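Local structure of oxidoreductase protein (Agrobacterium radiobacter, 5UI9) at residues L184-F189 and T244-D249; A138-G143 and F189-V194. The protein probably catalyses NAD-dependent oxidation or reduction of a small hydroxylated substrate, as expected of a Gfo/Idh/MocA-type oxidoreductase. All blocks are in the same frame, centred on the assembly; numbering follows the deposited sequence.

Contact 1 (L184-F189 and T244-D249)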
loop_
_atom_site.group_PDB
_atom_site.type_symbol
_atom_site.label_atom_id
_atom_site.label_comp_id
_atom_site.label_asym_id
_atom_site.label_seq_id
_atom_site.Cartn_x
_atom_site.Cartn_y
_atom_site.Cartn_z
ATOM N N LEU A 184 6.421 -4.896 10.768
ATOM C CA LEU A 184 6.610 -3.634 11.490
ATOM C C LEU A 184 8.058 -3.428 11.941
ATOM O O LEU A 184 8.564 -2.301 11.922
ATOM C CB LEU A 184 5.678 -3.572 12.709
ATOM C CG LEU A 184 4.186 -3.448 12.383
ATOM C CD1 LEU A 184 3.341 -3.787 13.603
ATOM C CD2 LEU A 184 3.858 -2.053 11.861
ATOM N N ASP A 185 8.715 -4.513 12.346
ATOM C CA ASP A 185 10.133 -4.452 12.705
ATOM C C ASP A 185 10.973 -4.092 11.484
ATOM O O ASP A 185 11.913 -3.301 11.595
ATOM C CB ASP A 185 10.635 -5.779 13.280
ATOM C CG ASP A 185 12.025 -5.656 13.876
ATOM O OD1 ASP A 185 12.140 -5.080 14.977
ATOM O OD2 ASP A 185 13.004 -6.095 13.226
ATOM N N ILE A 186 10.630 -4.672 10.327
ATOM C CA ILE A 186 11.332 -4.349 9.083
ATOM C C ILE A 186 11.128 -2.870 8.742
ATOM O O ILE A 186 12.077 -2.191 8.381
ATOM C CB ILE A 186 10.919 -5.263 7.903
ATOM C CG1 ILE A 186 11.374 -6.707 8.161
ATOM C CG2 ILE A 186 11.533 -4.766 6.592
ATOM C CD1 ILE A 186 10.745 -7.747 7.257
ATOM N N ALA A 187 9.902 -2.374 8.871
ATOM C CA ALA A 187 9.615 -0.961 8.596
ATOM C C ALA A 187 10.509 -0.039 9.439
ATOM O O ALA A 187 11.074 0.919 8.920
ATOM C CB ALA A 187 8.144 -0.654 8.839
ATOM N N ARG A 188 10.657 -0.363 10.724
ATOM C CA ARG A 188 11.574 0.369 11.631
ATOM C C ARG A 188 13.032 0.250 11.220
ATOM O O ARG A 188 13.759 1.239 11.183
ATOM C CB ARG A 188 11.474 -0.165 13.057
ATOM C CG ARG A 188 10.255 0.282 13.828
ATOM C CD ARG A 188 10.384 -0.099 15.295
ATOM N NE ARG A 188 11.608 0.447 15.896
ATOM C CZ ARG A 188 12.637 -0.249 16.390
ATOM N NH1 ARG A 188 12.647 -1.585 16.440
ATOM N NH2 ARG A 188 13.679 0.416 16.870
ATOM N N PHE A 189 13.447 -0.982 10.948
ATOM C CA PHE A 189 14.813 -1.295 10.530
ATOM C C PHE A 189 15.227 -0.478 9.303
ATOM O O PHE A 189 16.323 0.065 9.263
ATOM C CB PHE A 189 14.912 -2.803 10.256
ATOM C CG PHE A 189 16.276 -3.277 9.840
ATOM C CD1 PHE A 189 17.388 -3.061 10.657
ATOM C CD2 PHE A 189 16.447 -3.979 8.651
ATOM C CE1 PHE A 189 18.644 -3.519 10.276
ATOM C CE2 PHE A 189 17.698 -4.440 8.265
ATOM C CZ PHE A 189 18.801 -4.215 9.087
ATOM N N THR A 244 8.723 -11.054 2.099
ATOM C CA THR A 244 8.205 -9.709 2.296
ATOM C C THR A 244 8.631 -8.845 1.100
ATOM O O THR A 244 9.829 -8.717 0.818
ATOM C CB THR A 244 8.746 -9.094 3.606
ATOM O OG1 THR A 244 8.384 -9.921 4.724
ATOM C CG2 THR A 244 8.193 -7.676 3.816
ATOM N N LEU A 245 7.652 -8.261 0.402
ATOM C CA LEU A 245 7.908 -7.409 -0.755
ATOM C C LEU A 245 8.045 -5.962 -0.291
ATOM O O LEU A 245 7.300 -5.510 0.574
ATOM C CB LEU A 245 6.780 -7.552 -1.791
ATOM C CG LEU A 245 6.423 -9.004 -2.138
ATOM C CD1 LEU A 245 5.394 -9.056 -3.261
ATOM C CD2 LEU A 245 7.666 -9.817 -2.502
ATOM N N ILE A 246 9.005 -5.240 -0.856
ATOM C CA ILE A 246 9.366 -3.920 -0.348
ATOM C C ILE A 246 9.555 -2.913 -1.479
ATOM O O ILE A 246 10.314 -3.161 -2.421
ATOM C CB ILE A 246 10.628 -3.977 0.550
ATOM C CG1 ILE A 246 10.358 -4.863 1.778
ATOM C CG2 ILE A 246 11.033 -2.571 0.995
ATOM C CD1 ILE A 246 11.547 -5.084 2.678
ATOM N N ASP A 247 8.837 -1.793 -1.377
ATOM C CA ASP A 247 9.035 -0.632 -2.241
ATOM C C ASP A 247 9.560 0.489 -1.365
ATOM O O ASP A 247 9.026 0.707 -0.284
ATOM C CB ASP A 247 7.716 -0.171 -2.876
ATOM C CG ASP A 247 7.021 -1.258 -3.695
ATOM O OD1 ASP A 247 7.583 -2.355 -3.897
ATOM O OD2 ASP A 247 5.887 -1.000 -4.133
ATOM N N ILE A 248 10.608 1.175 -1.817
ATOM C CA ILE A 248 11.075 2.405 -1.185
ATOM C C ILE A 248 11.271 3.464 -2.260
ATOM O O ILE A 248 11.905 3.188 -3.280
ATOM C CB ILE A 248 12.431 2.221 -0.457
ATOM C CG1 ILE A 248 12.429 0.997 0.477
ATOM C CG2 ILE A 248 12.803 3.488 0.318
ATOM C CD1 ILE A 248 11.576 1.145 1.716
ATOM N N ASP A 249 10.746 4.668 -2.027
ATOM C CA ASP A 249 11.013 5.821 -2.883
ATOM C C ASP A 249 11.900 6.810 -2.135
ATOM O O ASP A 249 11.631 7.145 -0.974
ATOM C CB ASP A 249 9.713 6.515 -3.294
ATOM C CG ASP A 249 8.855 5.681 -4.240
ATOM O OD1 ASP A 249 9.234 4.532 -4.574
ATOM O OD2 ASP A 249 7.789 6.202 -4.656
#
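Ile-186 reaches from helix 175-191 to Ile-246 of strand 245-250 and to Thr-244, two residues earlier in sequence, and so illustrates helix-on-sheet packing in the C-terminal alpha/beta domain of the Gfo/Idh/MocA fold. The joint is small and buried, with about 100 Å² covered in all, and one branched side chain carries the helix side of it. The two arms of Ile-186 divide the work. With CG1 anti to the carbonyl carbon (chi1 -67°) and an extended second torsion (chi2 166°), the long arm runs out to Thr-244, while the short CG2 branch is left for the strand. There CG2 meets CD1 of Ile-246 at 3.9 Å. Ile-246 has its own long arm stretched (chi2 176°), which brings that terminal methyl up to the helix, the two side chains lying at a slant to each other. Phe-153 of the neighbouring strand 148-156 and Ile-133 of helix 131-141 both touch this isoleucine pair. Farther along, the strand reaches the dimer interface, where Asp-249 OD2 forms a salt bridge with Arg-156 NE of the second subunit. Thr-244 and Ile-186 approach tip to tip, with Thr-244 OG1 4.1 Å from Ile-186 CD1, a van der Waals approach of a hydroxyl oxygen to a methyl group.

Contact 2 (A138-G143 and F189-V194)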
loop_
_atom_site.group_PDB
_atom_site.type_symbol
_atom_site.label_atom_id
_atom_site.label_comp_id
_atom_site.label_asym_id
_atom_site.label_seq_id
_atom_site.Cartn_x
_atom_site.Cartn_y
_atom_site.Cartn_z
ATOM N N ALA A 138 21.294 -2.279 3.127
ATOM C CA ALA A 138 22.626 -1.919 2.627
ATOM C C ALA A 138 22.551 -0.946 1.457
ATOM O O ALA A 138 23.321 0.005 1.403
ATOM C CB ALA A 138 23.421 -3.160 2.238
ATOM N N VAL A 139 21.612 -1.167 0.538
ATOM C CA VAL A 139 21.399 -0.240 -0.580
ATOM C C VAL A 139 21.018 1.163 -0.082
ATOM O O VAL A 139 21.569 2.155 -0.545
ATOM C CB VAL A 139 20.314 -0.751 -1.569
ATOM C CG1 VAL A 139 19.958 0.324 -2.592
ATOM C CG2 VAL A 139 20.778 -2.015 -2.287
ATOM N N LEU A 140 20.071 1.234 0.847
ATOM C CA LEU A 140 19.553 2.514 1.325
ATOM C C LEU A 140 20.605 3.284 2.129
ATOM O O LEU A 140 20.752 4.499 1.957
ATOM C CB LEU A 140 18.290 2.286 2.157
ATOM C CG LEU A 140 17.525 3.505 2.677
ATOM C CD1 LEU A 140 17.079 4.419 1.551
ATOM C CD2 LEU A 140 16.325 3.028 3.474
ATOM N N GLU A 141 21.337 2.568 2.988
ATOM C CA GLU A 141 22.457 3.142 3.753
ATOM C C GLU A 141 23.586 3.668 2.852
ATOM O O GLU A 141 24.243 4.651 3.196
ATOM C CB GLU A 141 23.026 2.111 4.744
ATOM C CG GLU A 141 22.076 1.691 5.868
ATOM C CD GLU A 141 22.572 2.053 7.264
ATOM O OE1 GLU A 141 22.955 1.126 8.018
ATOM O OE2 GLU A 141 22.577 3.257 7.611
ATOM N N SER A 142 23.805 3.025 1.704
ATOM C CA SER A 142 24.837 3.469 0.742
ATOM C C SER A 142 24.591 4.862 0.131
ATOM O O SER A 142 25.526 5.469 -0.388
ATOM C CB SER A 142 25.013 2.452 -0.402
ATOM O OG SER A 142 24.008 2.594 -1.396
ATOM N N GLY A 143 23.347 5.345 0.177
ATOM C CA GLY A 143 22.975 6.631 -0.414
ATOM C C GLY A 143 22.510 6.529 -1.858
ATOM O O GLY A 143 22.202 7.549 -2.471
ATOM N N PHE A 189 13.447 -0.982 10.948
ATOM C CA PHE A 189 14.813 -1.295 10.530
ATOM C C PHE A 189 15.227 -0.478 9.303
ATOM O O PHE A 189 16.323 0.065 9.263
ATOM C CB PHE A 189 14.912 -2.803 10.256
ATOM C CG PHE A 189 16.276 -3.277 9.840
ATOM C CD1 PHE A 189 17.388 -3.061 10.657
ATOM C CD2 PHE A 189 16.447 -3.979 8.651
ATOM C CE1 PHE A 189 18.644 -3.519 10.276
ATOM C CE2 PHE A 189 17.698 -4.440 8.265
ATOM C CZ PHE A 189 18.801 -4.215 9.087
ATOM N N ILE A 190 14.330 -0.380 8.318
ATOM C CA ILE A 190 14.601 0.337 7.072
ATOM C C ILE A 190 14.402 1.856 7.184
ATOM O O ILE A 190 15.273 2.612 6.763
ATOM C CB ILE A 190 13.739 -0.224 5.907
ATOM C CG1 ILE A 190 14.005 -1.731 5.707
ATOM C CG2 ILE A 190 13.999 0.534 4.611
ATOM C CD1 ILE A 190 15.471 -2.127 5.659
ATOM N N LEU A 191 13.262 2.299 7.716
ATOM C CA LEU A 191 12.903 3.737 7.711
ATOM C C LEU A 191 12.907 4.416 9.084
ATOM O O LEU A 191 12.480 5.571 9.199
ATOM C CB LEU A 191 11.534 3.930 7.048
ATOM C CG LEU A 191 11.421 3.509 5.585
ATOM C CD1 LEU A 191 9.993 3.709 5.106
ATOM C CD2 LEU A 191 12.391 4.283 4.706
ATOM N N GLY A 192 13.411 3.724 10.110
ATOM C CA GLY A 192 13.506 4.285 11.459
ATOM C C GLY A 192 12.218 4.253 12.267
ATOM O O GLY A 192 11.139 3.883 11.765
ATOM N N ASP A 193 12.339 4.686 13.522
ATOM C CA ASP A 193 11.254 4.615 14.506
ATOM C C ASP A 193 10.051 5.458 14.083
ATOM O O ASP A 193 10.186 6.417 13.308
ATOM C CB ASP A 193 11.735 5.055 15.903
ATOM C CG ASP A 193 12.864 4.178 16.456
ATOM O OD1 ASP A 193 12.963 2.989 16.080
ATOM O OD2 ASP A 193 13.654 4.688 17.279
ATOM N N VAL A 194 8.892 5.089 14.624
ATOM C CA VAL A 194 7.592 5.580 14.182
ATOM C C VAL A 194 7.021 6.543 15.216
ATOM O O VAL A 194 7.112 6.288 16.421
ATOM C CB VAL A 194 6.621 4.387 13.973
ATOM C CG1 VAL A 194 5.196 4.852 13.675
ATOM C CG2 VAL A 194 7.136 3.472 12.864
#
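A single methyl, CD2 of Leu-140, makes every close approach between the last turn of helix 131-141 and the end of helix 175-191. It sits 3.6 Å from CG2 of Ile-190 and 3.5 Å from the backbone O of the same residue, so that one methyl leans on both a branch and a carbonyl. Leu-191 adds a looser touch, its own CD2 lying 4.3 Å from Leu-140 CD2. The leucine gets there by holding CG anti to the backbone N (chi1 -176°), which sends the isopropyl end of the side chain toward helix 175-191. On the other side, the CG2 branch of Ile-190 lies beside its own carbonyl carbon, so the methyl and the carbonyl O face Leu-140 CD2 side by side. The Leu-140 and Ile-190 side chains are set at a slant rather than end to end.

Around this contact, Pro-148 at the start of strand 148-156 touches both leucines, and Phe-153 touches Ile-190 and Leu-191. A polar tie runs alongside: Lys-137 donates from NZ to the backbone O of Phe-189 and forms a cation-pi contact with its ring. Further out, the first residue to leave helical phi/psi is in each case a glycine of positive phi. Gly-143 closes a Schellman motif, its N bonded to Leu-140 O at 3.3 Å, and next to it Ser-142 OG turns back to Val-139 O at 2.6 Å, tilted 25° from the carbonyl plane. Gly-192 lets the backbone leave helix 175-191 and run toward strand 194-202.

With no hydrogen bond or ion pair across the two segments, the contact rests on dispersion and shape, and directional bonds near it come from, among others, Lys-137 and the helix ends.

Contacts 1 and 2 are successive uses of helix 175-191, with centres 9 Å apart and segments that share Phe-189, which touches across neither. Two direct links join them. Ile-190 CG2 lies 3.8 Å from Ile-248 CD1, continuing the apolar layer over the sheet, and Arg-188 NH2 forms a 2.8 Å salt bridge with Asp-193 OD1, tying the helix to the turn that follows it. The same helix supplies Asp-178 and His-182 to the pocket of the bound dihydroxy acid. Contact 1 stands off from both ligands: the Thr-244 side chain is about 9 Å from that acid, and the Ile-186 side chain about 10 Å from NAD. Contact 2 belongs to the helix's other end.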